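Local coordinates for amino acid adenylation domain-containing protein (Bacillus stratosphericus LAMA 585, PDB 6ULY) that probably selects the keto acid 4-methyl-2-oxopentanoate and activates it with ATP as an acyl adenylate for nonribosomal depsipeptide synthesis, at residues A[28-33]-A[238-243]; A[72-77]-A[98-103]; A[303-308]-A[381-386]; A[415-420]-A[430-435]; A[500-505]-A[538-543]. One frame throughout, in Å; residues are numbered along the deposited sequence.

Contact 1 of 5, residues A[28-33]-A[238-243]; sequences TTNGLT and GCEQIR
Backbone bonds join G31-T33 to E240-R243 as parallel neighbours, with L32 paired to Q241 and T33 to I242. Q241 N donates to G31 O, T33 N to Q241 O (3.1 Å) and R243 N to T33 O (2.8 Å), the alternating ladder of parallel strands. Two CA-H...O contacts, from L32 CA and I242 CA, share the acceptors Q241 O and T33 O.

Side-chain polar contacts gather at the N-terminal ends of the strands. N30 ND2 reaches G238 O at 2.9 Å, with the oxygen in the amide plane and a fairly straight N-H...O angle of 161°. E240 bends at chi2 (75°), bringing its carboxylate back over G31, whose N donates a bent hydrogen bond (133°) to E240 OE2 at 2.7 Å, from above the carboxylate plane. E240 OE1 lies 2.7 Å from N30 OD1, two acceptors whose closeness is unfavourable and doubtful in detail. T28 OG1 accepts from N30 N in an ST turn.

Van der Waals contact splits between the sheet faces. L32 CD2 lies alongside Q241 CD at 3.4 Å, while the Q241 amide is bound by Y46 and H231. On the other face T33 CB meets I242 CG1 at 3.9 Å.

G238, with positive phi, completes a Schellman motif ending helix 224-237; strand 240-243 then enters the large mixed sheet of this AMP-binding enzyme fold beside 31-35.

Contact 2 of 5, residues A[72-77]-A[98-103]; sequences FFQFSS and VSAAPT. With SO4 (sulfate ion), chain D.
The F72 ring meets one methyl of V98 obliquely, its CE2 3.6 Å from V98 CG1. CG of F72 stands anti to the backbone N (chi1 -155°), beside the carbonyl carbon, and the far end of the ring comes nearer to V98. V98 CG1 also touches F73 O, which leaves this methyl in touch with both the ring and a peptide oxygen.

Q74 carries the polar half. Its chain bends at chi2, and NE2 donates to S99 O at 3.1 Å with a nearly straight N-H...O angle of 164°. The donor stands above the S99 carbonyl plane, although S99 O lies close to the amide plane of Q74. NE2 also donates to F73 O at 3.0 Å, there on a lone pair. OE1 is bonded to the hydroxyl of Y104, while A100 CB rests against F75 O.

S77 caps the helix that follows. With both NE2 bonds and the Y104 bond in place, the Q74 amide is fixed in rotation, tying strand 70-74 to the loop after strand 94-97.

Contact 3 of 5, residues A[303-308]-A[381-386]; sequences EAVVPK and TELGKP. With QA7 (5'-O-{(S)-hydroxy[(4-methyl-2-oxopentanoyl)oxy]phosphoryl}adenosine), chain C; SO4 (sulfate ion), chain P.
T381 and V305 make the tight part of this contact. T381 OG1 donates to V305 O at 2.7 Å, approaching from above the carbonyl plane. With OG1 beside the backbone N (chi1 -57°), CG2 falls anti to that N and lies 3.6 Å from V305 CG1, the two side chains crossing at about a right angle. P307 slides past T381 and closes over the hydroxyl, its CD 3.4 Å from OG1.

Packing is looser toward the nucleotide: V305 CG2 and L383 CD2 are 4.2 Å apart, and L383 CD1 turns to the adenine amino atom N24 of the bound keto acyl adenylate at 3.6 Å. E303 O lies 3.0 Å from adenine N20. On the partly exposed flank, A304 N donates to a sulfate O1 at 3.1 Å.

The threonine hydroxyl thus satisfies a buried carbonyl just before helix 307-317, while L383 lines the adenine pocket with V305 CG2 packed beside it, apolar carbons close to the adenine amino group.

Contact 4 of 5, residues A[415-420]-A[430-435]; sequences PTTMKG and EVFQAD
F432 carries nearly all of this contact to T417-G420, through the far end of its ring. From CB, the side chain leaves toward the 415-420 loop with CG anti to the carbonyl carbon (chi1 -68°). CB, CG and the delta carbons stay more than 4.2 Å from that loop. V431 CG2, of the same segment, lies over one face of the ring, offset toward its rim.

At the next carbons the loop is reached. CE1 meets the methyl CG2 of T417 at 3.5 Å, and the two side chains come tip to tip. CE2, across the ring, has K419 O near the ring plane at its edge, 3.7 Å away, and G420 CA at 3.8 Å. CZ, the tip, lies 3.7 Å from M418 O and 3.8 Å from M418 CE. The M418 chain is extended beyond CG and crosses the F432 side chain obliquely; its CE also meets V431 CG2 at 4.1 Å, crossing V431 at about a right angle. The contact is wholly van der Waals, with the loop wrapped round the tip of one ring.

M418, V431 and F432 all touch F438 of strand 438-447. M418 also packs on V189 and H191 of strand 188-192. F432 follows helix 425-431 directly, and its carbonyl O takes a weak hydrogen bond from NZ of K119 of the second subunit.

Contact 5 of 5, residues A[500-505]-A[538-543]; sequences SDELIL and RIIPVQ
The carboxylate of E502 is the flat group pressed against R538: CA and C of R538 lie to one side of its plane, and I540 CD1 lies to the other, 3.8 Å from OE2. OE1 is 3.0 Å from R538 CA and OE2 is 2.9 Å from R538 C, distances so short that the detail is doubtful. The R538 guanidinium group leads away, with NE 5.4 Å from E502 OE1, so the opposite charges are near but not in contact.

Beyond this end the strands run parallel. L503 N donates to R538 O, and I540 N returns a weak bond to L503 O. L505 N to I540 O (2.9 Å) and V542 N to L505 O (3.0 Å) are firmer.

On one face I504 CG2 faces two methyls of the partner strand, V542 CG2 at 3.8 Å and I540 CG2 at 3.9 Å. On the other L503 CD1 lies beside I539 CG1.

Strands 502-509 and 539-543 with helix 514-532 form a beta-alpha-beta crossover. That helix packs I524 on L505 and I528 on I539, while strand 483-491 lies antiparallel on the far side of 502-509. I540 and V542 pack against V542 and I540 of the second subunit.

How the contacts relate
Contact 3 supplies E303, A304 and L383 of the keto acyl adenylate pocket. Contacts 4, 2 and 1 stand further out: the side chains of M418, S99 and R243 are about 10, 11 and 12 Å from the ligand. Contacts 1 and 3 reach the same nine-stranded sheet, with centres 29 Å apart, and contact 2 falls within the chain between the segments of contact 1. Contacts 2 and 4 both involve strands of the seven-stranded sheet. Contact 5 lies in the small C-terminal subdomain expected of adenylation domains, its centre 51 Å from that of contact 1 and 29 Å from that of contact 3. Contacts 4 and 5 both touch the second subunit.

Contact 1 of 5, residues A[28-33]-A[238-243]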
# COMPACT_ATOMS: atom_id res chain seq x y z
N THR A 28 10.74 19.79 40.08
CA THR A 28 10.23 18.82 41.04
C THR A 28 11.37 17.94 41.53
O THR A 28 12.52 18.05 41.10
CB THR A 28 9.13 17.95 40.41
OG1 THR A 28 9.73 17.01 39.50
CG2 THR A 28 8.12 18.81 39.65
N THR A 29 11.04 17.04 42.46
CA THR A 29 11.97 16.01 42.90
C THR A 29 11.70 14.67 42.22
O THR A 29 12.40 13.69 42.51
CB THR A 29 11.91 15.85 44.42
OG1 THR A 29 10.58 15.49 44.83
CG2 THR A 29 12.31 17.16 45.10
N ASN A 30 10.72 14.61 41.32
CA ASN A 30 10.39 13.37 40.65
C ASN A 30 11.30 13.17 39.44
O ASN A 30 12.12 14.02 39.09
CB ASN A 30 8.92 13.38 40.24
CG ASN A 30 7.99 13.44 41.43
OD1 ASN A 30 8.35 13.01 42.53
ND2 ASN A 30 6.80 13.99 41.23
N GLY A 31 11.14 12.02 38.79
CA GLY A 31 11.89 11.73 37.59
C GLY A 31 11.64 10.33 37.08
O GLY A 31 10.57 9.76 37.29
N LEU A 32 12.65 9.77 36.42
CA LEU A 32 12.54 8.47 35.77
C LEU A 32 13.29 7.41 36.56
O LEU A 32 14.30 7.69 37.21
CB LEU A 32 13.10 8.54 34.34
CG LEU A 32 12.38 9.50 33.39
CD1 LEU A 32 13.34 10.56 32.87
CD2 LEU A 32 11.75 8.71 32.25
N THR A 33 12.78 6.18 36.49
CA THR A 33 13.46 5.01 37.03
C THR A 33 13.43 3.92 35.98
O THR A 33 12.34 3.49 35.56
CB THR A 33 12.82 4.53 38.33
OG1 THR A 33 12.30 5.65 39.07
CG2 THR A 33 13.84 3.82 39.19
N GLY A 238 4.98 16.20 35.56
CA GLY A 238 6.09 16.09 36.47
C GLY A 238 6.01 14.93 37.43
O GLY A 238 6.70 14.94 38.46
N CYS A 239 5.20 13.92 37.13
CA CYS A 239 5.01 12.78 38.02
C CYS A 239 6.14 11.77 37.85
O CYS A 239 6.98 11.87 36.96
CB CYS A 239 3.65 12.12 37.75
SG CYS A 239 3.61 10.96 36.35
N GLU A 240 6.15 10.79 38.75
CA GLU A 240 7.16 9.74 38.72
C GLU A 240 6.80 8.71 37.66
O GLU A 240 5.65 8.24 37.61
CB GLU A 240 7.26 9.07 40.09
CG GLU A 240 8.65 8.59 40.45
CD GLU A 240 9.57 9.74 40.83
OE1 GLU A 240 9.14 10.58 41.65
OE2 GLU A 240 10.70 9.79 40.31
N GLN A 241 7.76 8.34 36.83
CA GLN A 241 7.52 7.36 35.77
C GLN A 241 8.63 6.32 35.77
O GLN A 241 9.82 6.65 35.84
CB GLN A 241 7.40 8.04 34.39
CG GLN A 241 8.64 8.80 33.93
CD GLN A 241 8.46 9.42 32.54
OE1 GLN A 241 8.41 8.71 31.53
NE2 GLN A 241 8.37 10.74 32.49
N ILE A 242 8.23 5.05 35.68
CA ILE A 242 9.16 3.92 35.66
C ILE A 242 9.12 3.30 34.27
O ILE A 242 8.05 2.98 33.75
CB ILE A 242 8.80 2.88 36.73
CG1 ILE A 242 9.05 3.45 38.13
CG2 ILE A 242 9.60 1.60 36.54
CD1 ILE A 242 7.79 3.89 38.85
N ARG A 243 10.30 3.14 33.67
CA ARG A 243 10.45 2.58 32.34
C ARG A 243 11.05 1.18 32.45
O ARG A 243 12.05 0.97 33.14
CB ARG A 243 11.34 3.47 31.47
CG ARG A 243 10.65 4.72 30.92
CD ARG A 243 9.54 4.38 29.93
NE ARG A 243 9.92 3.31 29.01
CZ ARG A 243 9.16 2.87 28.01
NH1 ARG A 243 7.97 3.41 27.77
NH2 ARG A 243 9.60 1.88 27.24

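Contact 2 of 5, residues A[72-77]-A[98-103]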
# COMPACT_ATOMS: atom_id res chain seq x y z
N PHE A 72 18.07 10.16 13.58
CA PHE A 72 17.48 8.83 13.43
C PHE A 72 17.78 8.01 14.68
O PHE A 72 18.93 7.62 14.91
CB PHE A 72 18.02 8.16 12.17
CG PHE A 72 17.11 7.12 11.60
CD1 PHE A 72 16.23 7.44 10.59
CD2 PHE A 72 17.15 5.81 12.06
CE1 PHE A 72 15.39 6.49 10.05
CE2 PHE A 72 16.31 4.85 11.52
CZ PHE A 72 15.43 5.19 10.52
N PHE A 73 16.74 7.73 15.47
CA PHE A 73 16.91 6.99 16.72
C PHE A 73 16.89 5.49 16.46
O PHE A 73 15.99 4.97 15.80
CB PHE A 73 15.82 7.36 17.72
CG PHE A 73 16.04 8.68 18.42
CD1 PHE A 73 16.85 9.65 17.86
CD2 PHE A 73 15.43 8.93 19.64
CE1 PHE A 73 17.05 10.85 18.51
CE2 PHE A 73 15.63 10.13 20.29
CZ PHE A 73 16.44 11.09 19.73
N GLN A 74 17.88 4.79 17.02
CA GLN A 74 17.98 3.32 16.95
C GLN A 74 18.50 2.87 18.32
O GLN A 74 19.71 2.69 18.51
CB GLN A 74 18.89 2.88 15.81
CG GLN A 74 18.25 2.99 14.44
CD GLN A 74 17.18 1.94 14.22
OE1 GLN A 74 17.46 0.87 13.68
NE2 GLN A 74 15.96 2.24 14.64
N PHE A 75 17.58 2.67 19.26
CA PHE A 75 17.92 2.44 20.65
C PHE A 75 17.37 1.12 21.15
O PHE A 75 16.28 0.69 20.74
CB PHE A 75 17.39 3.57 21.54
CG PHE A 75 18.15 4.86 21.39
CD1 PHE A 75 19.39 5.02 21.97
CD2 PHE A 75 17.61 5.90 20.65
CE1 PHE A 75 20.09 6.20 21.82
CE2 PHE A 75 18.31 7.08 20.49
CZ PHE A 75 19.54 7.24 21.08
N SER A 76 18.14 0.48 22.03
CA SER A 76 17.65 -0.59 22.88
C SER A 76 17.50 -0.16 24.33
O SER A 76 16.77 -0.81 25.08
CB SER A 76 18.59 -1.80 22.81
OG SER A 76 19.89 -1.46 23.25
N SER A 77 18.16 0.92 24.73
CA SER A 77 18.14 1.40 26.11
C SER A 77 17.15 2.54 26.25
O SER A 77 17.26 3.55 25.54
CB SER A 77 19.54 1.85 26.55
OG SER A 77 19.44 2.74 27.65
N VAL A 98 11.70 5.41 15.76
CA VAL A 98 11.45 4.14 15.08
C VAL A 98 12.22 3.05 15.82
O VAL A 98 13.38 3.23 16.19
CB VAL A 98 11.84 4.20 13.59
CG1 VAL A 98 13.30 4.58 13.42
CG2 VAL A 98 11.54 2.86 12.91
N SER A 99 11.55 1.92 16.03
CA SER A 99 12.17 0.82 16.75
C SER A 99 13.39 0.31 16.00
O SER A 99 13.48 0.42 14.77
CB SER A 99 11.17 -0.32 16.95
OG SER A 99 10.69 -0.79 15.71
N ALA A 100 14.33 -0.25 16.75
CA ALA A 100 15.48 -0.90 16.15
C ALA A 100 15.03 -2.17 15.43
O ALA A 100 14.01 -2.78 15.76
CB ALA A 100 16.53 -1.23 17.21
N ALA A 101 15.82 -2.58 14.44
CA ALA A 101 15.50 -3.79 13.70
C ALA A 101 15.74 -5.02 14.57
O ALA A 101 16.60 -5.01 15.46
CB ALA A 101 16.33 -3.88 12.43
N PRO A 102 14.99 -6.11 14.34
CA PRO A 102 15.30 -7.36 15.06
C PRO A 102 16.70 -7.87 14.78
O PRO A 102 17.29 -8.53 15.65
CB PRO A 102 14.22 -8.33 14.56
CG PRO A 102 13.77 -7.75 13.24
CD PRO A 102 13.88 -6.27 13.39
N THR A 103 17.24 -7.60 13.60
CA THR A 103 18.62 -7.94 13.28
C THR A 103 19.11 -7.00 12.19
O THR A 103 18.33 -6.49 11.38
CB THR A 103 18.76 -9.39 12.82
OG1 THR A 103 20.13 -9.65 12.46
CG2 THR A 103 17.87 -9.69 11.62
S SO4 D . 17.71 0.97 30.16
O1 SO4 D . 18.92 1.00 29.38
O2 SO4 D . 16.62 0.39 29.41
O3 SO4 D . 17.36 2.30 30.55
O4 SO4 D . 17.90 0.19 31.34

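Contact 3 of 5, residues A[303-308]-A[381-386]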
# COMPACT_ATOMS: atom_id res chain seq x y z
N GLU A 303 -5.17 -1.58 19.79
CA GLU A 303 -5.82 -2.60 18.99
C GLU A 303 -7.17 -2.91 19.62
O GLU A 303 -7.57 -2.30 20.62
CB GLU A 303 -4.95 -3.85 18.86
CG GLU A 303 -4.56 -4.48 20.19
CD GLU A 303 -3.63 -5.68 20.02
OE1 GLU A 303 -3.52 -6.50 20.95
OE2 GLU A 303 -3.00 -5.79 18.94
N ALA A 304 -7.88 -3.86 19.02
CA ALA A 304 -9.22 -4.19 19.47
C ALA A 304 -9.22 -4.58 20.95
O ALA A 304 -8.46 -5.45 21.37
CB ALA A 304 -9.80 -5.33 18.63
N VAL A 305 -10.06 -3.91 21.73
CA VAL A 305 -10.23 -4.21 23.14
C VAL A 305 -11.33 -5.26 23.26
O VAL A 305 -12.49 -5.00 22.93
CB VAL A 305 -10.58 -2.95 23.95
CG1 VAL A 305 -10.72 -3.28 25.43
CG2 VAL A 305 -9.52 -1.88 23.74
N VAL A 306 -10.96 -6.45 23.71
CA VAL A 306 -11.88 -7.59 23.76
C VAL A 306 -12.56 -7.58 25.12
O VAL A 306 -11.87 -7.60 26.15
CB VAL A 306 -11.14 -8.91 23.52
CG1 VAL A 306 -12.13 -10.07 23.52
CG2 VAL A 306 -10.37 -8.86 22.21
N PRO A 307 -13.90 -7.56 25.18
CA PRO A 307 -14.57 -7.55 26.49
C PRO A 307 -14.15 -8.70 27.40
O PRO A 307 -13.85 -8.48 28.58
CB PRO A 307 -16.06 -7.63 26.12
CG PRO A 307 -16.14 -7.02 24.76
CD PRO A 307 -14.86 -7.39 24.07
N LYS A 308 -14.14 -9.93 26.88
CA LYS A 308 -13.83 -11.07 27.74
C LYS A 308 -12.37 -11.08 28.18
O LYS A 308 -12.05 -11.72 29.19
CB LYS A 308 -14.19 -12.37 27.03
CG LYS A 308 -15.69 -12.64 27.03
CD LYS A 308 -16.04 -13.94 26.31
CE LYS A 308 -17.48 -14.35 26.59
NZ LYS A 308 -17.88 -15.57 25.84
N THR A 381 -16.32 -3.09 22.75
CA THR A 381 -15.90 -2.32 23.90
C THR A 381 -15.95 -0.83 23.56
O THR A 381 -15.27 -0.38 22.63
CB THR A 381 -14.48 -2.71 24.33
OG1 THR A 381 -14.44 -4.11 24.62
CG2 THR A 381 -14.07 -1.91 25.57
N GLU A 382 -16.77 -0.08 24.30
CA GLU A 382 -16.80 1.36 24.12
C GLU A 382 -15.43 1.96 24.44
O GLU A 382 -14.76 1.54 25.38
CB GLU A 382 -17.87 1.99 25.02
CG GLU A 382 -19.29 1.64 24.63
CD GLU A 382 -20.32 2.39 25.46
OE1 GLU A 382 -20.67 1.93 26.57
OE2 GLU A 382 -20.78 3.46 25.01
N LEU A 383 -15.02 2.93 23.63
CA LEU A 383 -13.74 3.60 23.81
C LEU A 383 -13.89 5.01 24.38
O LEU A 383 -12.88 5.68 24.61
CB LEU A 383 -12.97 3.62 22.49
CG LEU A 383 -12.76 2.24 21.86
CD1 LEU A 383 -11.90 2.32 20.61
CD2 LEU A 383 -12.15 1.25 22.86
N GLY A 384 -15.11 5.47 24.61
CA GLY A 384 -15.35 6.64 25.42
C GLY A 384 -15.50 7.91 24.61
O GLY A 384 -15.47 7.93 23.37
N LYS A 385 -15.67 9.00 25.35
CA LYS A 385 -15.86 10.31 24.76
C LYS A 385 -14.52 10.90 24.31
O LYS A 385 -13.47 10.56 24.86
CB LYS A 385 -16.51 11.26 25.76
CG LYS A 385 -17.92 10.89 26.15
CD LYS A 385 -18.66 12.07 26.76
CE LYS A 385 -20.11 11.71 27.05
NZ LYS A 385 -20.23 10.57 28.01
N PRO A 386 -14.54 11.80 23.33
CA PRO A 386 -13.30 12.47 22.93
C PRO A 386 -12.72 13.27 24.08
O PRO A 386 -13.45 13.79 24.93
CB PRO A 386 -13.74 13.38 21.78
CG PRO A 386 -15.08 12.90 21.36
CD PRO A 386 -15.70 12.28 22.56
C01 QA7 C . -4.31 4.53 22.63
C02 QA7 C . -3.00 4.38 21.95
C03 QA7 C . -2.11 5.55 22.27
C04 QA7 C . -3.33 4.12 20.51
C05 QA7 C . -2.48 4.78 19.47
C06 QA7 C . -1.90 3.94 18.38
C10 QA7 C . -3.23 3.42 15.22
C11 QA7 C . -4.14 2.49 14.80
C12 QA7 C . -5.58 3.16 14.69
C13 QA7 C . -6.35 2.24 14.89
C14 QA7 C . -5.58 1.14 15.85
C16 QA7 C . -5.66 1.97 18.08
C18 QA7 C . -7.37 0.97 18.86
C19 QA7 C . -8.43 0.43 19.59
C21 QA7 C . -9.07 -0.75 17.81
C23 QA7 C . -7.23 0.58 17.60
N15 QA7 C . -6.14 1.22 17.14
N17 QA7 C . -6.40 1.83 19.14
N20 QA7 C . -9.24 -0.40 19.04
N22 QA7 C . -8.11 -0.30 17.10
N24 QA7 C . -8.61 0.83 20.92
O07 QA7 C . -1.22 4.48 17.34
O09 QA7 C . -1.95 2.91 15.29
O25 QA7 C . -4.36 1.45 15.85
O26 QA7 C . -6.71 1.45 13.73
O27 QA7 C . -5.88 3.92 13.43
O28 QA7 C . 0.39 3.12 16.20
O29 QA7 C . -0.53 4.81 15.06
O30 QA7 C . -2.03 2.82 18.44
O31 QA7 C . -2.33 5.90 19.49
P08 QA7 C . -0.84 3.79 15.97
S SO4 P . -6.60 -5.79 16.01
O1 SO4 P . -6.73 -4.40 16.18
O2 SO4 P . -6.89 -6.10 14.66
O3 SO4 P . -5.28 -6.22 16.30
O4 SO4 P . -7.50 -6.50 16.82

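Contact 4 of 5, residues A[415-420]-A[430-435]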
# COMPACT_ATOMS: atom_id res chain seq x y z
N PRO A 415 -6.80 19.82 17.57
CA PRO A 415 -5.47 20.44 17.56
C PRO A 415 -4.31 19.47 17.71
O PRO A 415 -3.16 19.93 17.77
CB PRO A 415 -5.55 21.37 18.78
CG PRO A 415 -6.41 20.61 19.74
CD PRO A 415 -7.42 19.86 18.91
N THR A 416 -4.57 18.17 17.79
CA THR A 416 -3.52 17.17 18.00
C THR A 416 -3.02 16.56 16.71
O THR A 416 -2.16 15.67 16.75
CB THR A 416 -4.03 16.06 18.93
OG1 THR A 416 -4.95 15.23 18.22
CG2 THR A 416 -4.72 16.64 20.15
N THR A 417 -3.54 16.99 15.56
CA THR A 417 -3.21 16.36 14.30
C THR A 417 -1.79 16.72 13.87
O THR A 417 -1.33 17.85 14.06
CB THR A 417 -4.21 16.78 13.22
OG1 THR A 417 -5.52 16.32 13.59
CG2 THR A 417 -3.84 16.19 11.88
N MET A 418 -1.10 15.74 13.28
CA MET A 418 0.24 15.95 12.75
C MET A 418 0.26 17.08 11.73
O MET A 418 -0.76 17.46 11.16
CB MET A 418 0.74 14.67 12.08
CG MET A 418 -0.18 14.19 10.96
SD MET A 418 0.56 12.95 9.88
CE MET A 418 -0.78 12.70 8.72
N LYS A 419 1.47 17.60 11.47
CA LYS A 419 1.65 18.47 10.32
C LYS A 419 1.38 17.72 9.02
O LYS A 419 0.95 18.33 8.03
CB LYS A 419 3.07 19.04 10.28
CG LYS A 419 3.43 19.97 11.42
CD LYS A 419 4.74 20.67 11.10
CE LYS A 419 5.23 21.51 12.26
NZ LYS A 419 6.49 22.22 11.93
N GLY A 420 1.63 16.41 9.01
CA GLY A 420 1.45 15.61 7.82
C GLY A 420 2.57 14.60 7.65
O GLY A 420 3.56 14.64 8.39
N GLU A 430 -4.92 12.32 0.99
CA GLU A 430 -5.82 11.21 1.27
C GLU A 430 -6.40 11.27 2.68
O GLU A 430 -7.55 10.86 2.89
CB GLU A 430 -5.09 9.88 1.07
CG GLU A 430 -4.75 9.56 -0.38
CD GLU A 430 -3.82 8.35 -0.51
OE1 GLU A 430 -3.39 7.81 0.53
OE2 GLU A 430 -3.53 7.94 -1.65
N VAL A 431 -5.63 11.77 3.65
CA VAL A 431 -6.05 11.71 5.05
C VAL A 431 -6.66 13.04 5.49
O VAL A 431 -7.57 13.06 6.32
CB VAL A 431 -4.88 11.31 5.98
CG1 VAL A 431 -4.31 9.97 5.57
CG2 VAL A 431 -3.79 12.39 5.98
N PHE A 432 -6.15 14.15 4.97
CA PHE A 432 -6.65 15.48 5.33
C PHE A 432 -7.81 15.83 4.41
O PHE A 432 -7.60 16.30 3.29
CB PHE A 432 -5.54 16.52 5.26
CG PHE A 432 -4.46 16.35 6.30
CD1 PHE A 432 -4.73 15.77 7.53
CD2 PHE A 432 -3.16 16.78 6.05
CE1 PHE A 432 -3.73 15.61 8.48
CE2 PHE A 432 -2.16 16.63 6.99
CZ PHE A 432 -2.45 16.05 8.21
N GLN A 433 -9.03 15.59 4.88
CA GLN A 433 -10.23 15.92 4.11
C GLN A 433 -10.61 17.38 4.37
O GLN A 433 -9.95 18.10 5.11
CB GLN A 433 -11.37 14.97 4.48
CG GLN A 433 -11.00 13.48 4.46
CD GLN A 433 -10.75 12.94 3.06
OE1 GLN A 433 -10.53 13.69 2.11
NE2 GLN A 433 -10.78 11.62 2.93
N ALA A 434 -11.70 17.82 3.74
CA ALA A 434 -12.08 19.22 3.81
C ALA A 434 -12.60 19.58 5.20
O ALA A 434 -13.27 18.78 5.86
CB ALA A 434 -13.15 19.54 2.76
N ASP A 435 -12.29 20.80 5.63
CA ASP A 435 -12.83 21.38 6.85
C ASP A 435 -12.16 20.80 8.09
O ASP A 435 -12.76 20.77 9.17
CB ASP A 435 -14.35 21.16 6.92
CG ASP A 435 -15.03 22.13 7.88
OD1 ASP A 435 -14.92 23.35 7.66
OD2 ASP A 435 -15.67 21.66 8.85

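Contact 5 of 5, residues A[500-505]-A[538-543]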
# COMPACT_ATOMS: atom_id res chain seq x y z
N SER A 500 -6.66 -13.22 -7.65
CA SER A 500 -8.00 -13.35 -7.05
C SER A 500 -8.13 -12.56 -5.75
O SER A 500 -7.09 -12.33 -5.09
CB SER A 500 -8.33 -14.83 -6.80
OG SER A 500 -7.45 -15.39 -5.84
N ASP A 501 -9.36 -12.17 -5.40
CA ASP A 501 -9.71 -11.56 -4.09
C ASP A 501 -10.42 -12.72 -3.38
O ASP A 501 -11.61 -12.95 -3.70
CB ASP A 501 -10.59 -10.32 -4.26
CG ASP A 501 -9.80 -9.02 -4.25
OD1 ASP A 501 -8.57 -9.08 -4.04
OD2 ASP A 501 -10.42 -7.95 -4.45
N GLU A 502 -9.75 -13.42 -2.47
CA GLU A 502 -10.31 -14.66 -1.86
C GLU A 502 -10.45 -14.53 -0.34
O GLU A 502 -9.59 -13.92 0.31
CB GLU A 502 -9.40 -15.85 -2.18
CG GLU A 502 -9.32 -16.17 -3.67
CD GLU A 502 -10.26 -17.27 -4.13
OE1 GLU A 502 -10.69 -17.23 -5.29
OE2 GLU A 502 -10.55 -18.17 -3.31
N LEU A 503 -11.55 -15.12 0.16
CA LEU A 503 -11.90 -15.24 1.60
C LEU A 503 -11.53 -16.65 2.07
O LEU A 503 -11.97 -17.63 1.43
CB LEU A 503 -13.39 -14.93 1.79
CG LEU A 503 -14.39 -15.93 1.20
CD1 LEU A 503 -14.85 -16.94 2.25
CD2 LEU A 503 -15.59 -15.22 0.60
N ILE A 504 -10.67 -16.77 3.11
CA ILE A 504 -10.20 -18.04 3.73
C ILE A 504 -11.16 -18.32 4.90
O ILE A 504 -11.18 -17.50 5.83
CB ILE A 504 -8.74 -17.92 4.20
CG1 ILE A 504 -7.97 -16.87 3.40
CG2 ILE A 504 -8.05 -19.28 4.17
CD1 ILE A 504 -7.96 -17.12 1.91
N LEU A 505 -11.91 -19.43 4.87
CA LEU A 505 -12.93 -19.82 5.86
C LEU A 505 -12.33 -20.90 6.79
O LEU A 505 -12.28 -22.08 6.40
CB LEU A 505 -14.18 -20.31 5.09
CG LEU A 505 -15.53 -20.23 5.81
CD1 LEU A 505 -15.66 -21.30 6.87
CD2 LEU A 505 -15.76 -18.86 6.41
N ARG A 538 -13.69 -18.89 -4.99
CA ARG A 538 -13.42 -17.73 -4.11
C ARG A 538 -13.39 -18.13 -2.62
O ARG A 538 -12.99 -17.28 -1.81
CB ARG A 538 -14.48 -16.64 -4.33
CG ARG A 538 -14.08 -15.60 -5.36
CD ARG A 538 -15.27 -15.04 -6.12
NE ARG A 538 -15.08 -15.07 -7.56
CZ ARG A 538 -16.04 -14.85 -8.45
NH1 ARG A 538 -17.27 -14.57 -8.05
NH2 ARG A 538 -15.77 -14.90 -9.74
N ILE A 539 -13.84 -19.34 -2.29
CA ILE A 539 -13.91 -19.82 -0.88
C ILE A 539 -12.89 -20.95 -0.66
O ILE A 539 -12.93 -21.92 -1.44
CB ILE A 539 -15.34 -20.30 -0.55
CG1 ILE A 539 -16.37 -19.19 -0.76
CG2 ILE A 539 -15.40 -20.87 0.86
CD1 ILE A 539 -17.46 -19.54 -1.74
N ILE A 540 -12.01 -20.85 0.35
CA ILE A 540 -11.00 -21.89 0.69
C ILE A 540 -11.35 -22.41 2.09
O ILE A 540 -11.31 -21.59 3.03
CB ILE A 540 -9.57 -21.33 0.63
CG1 ILE A 540 -9.02 -21.32 -0.80
CG2 ILE A 540 -8.65 -22.07 1.58
CD1 ILE A 540 -8.19 -20.11 -1.13
N PRO A 541 -11.67 -23.70 2.30
CA PRO A 541 -11.99 -24.21 3.63
C PRO A 541 -10.75 -24.77 4.35
O PRO A 541 -10.12 -25.66 3.81
CB PRO A 541 -12.97 -25.34 3.31
CG PRO A 541 -12.40 -25.93 2.04
CD PRO A 541 -11.87 -24.73 1.27
N VAL A 542 -10.43 -24.23 5.53
CA VAL A 542 -9.27 -24.68 6.36
C VAL A 542 -9.80 -25.21 7.70
O VAL A 542 -10.44 -24.44 8.43
CB VAL A 542 -8.26 -23.54 6.57
CG1 VAL A 542 -7.04 -24.00 7.35
CG2 VAL A 542 -7.84 -22.90 5.25
N GLN A 543 -9.51 -26.48 7.98
CA GLN A 543 -9.87 -27.16 9.25
C GLN A 543 -8.91 -26.70 10.36
O GLN A 543 -7.72 -26.48 10.08
CB GLN A 543 -9.85 -28.68 9.06
CG GLN A 543 -8.47 -29.29 8.83
CD GLN A 543 -8.16 -29.57 7.37
OE1 GLN A 543 -8.64 -28.89 6.47
NE2 GLN A 543 -7.37 -30.61 7.13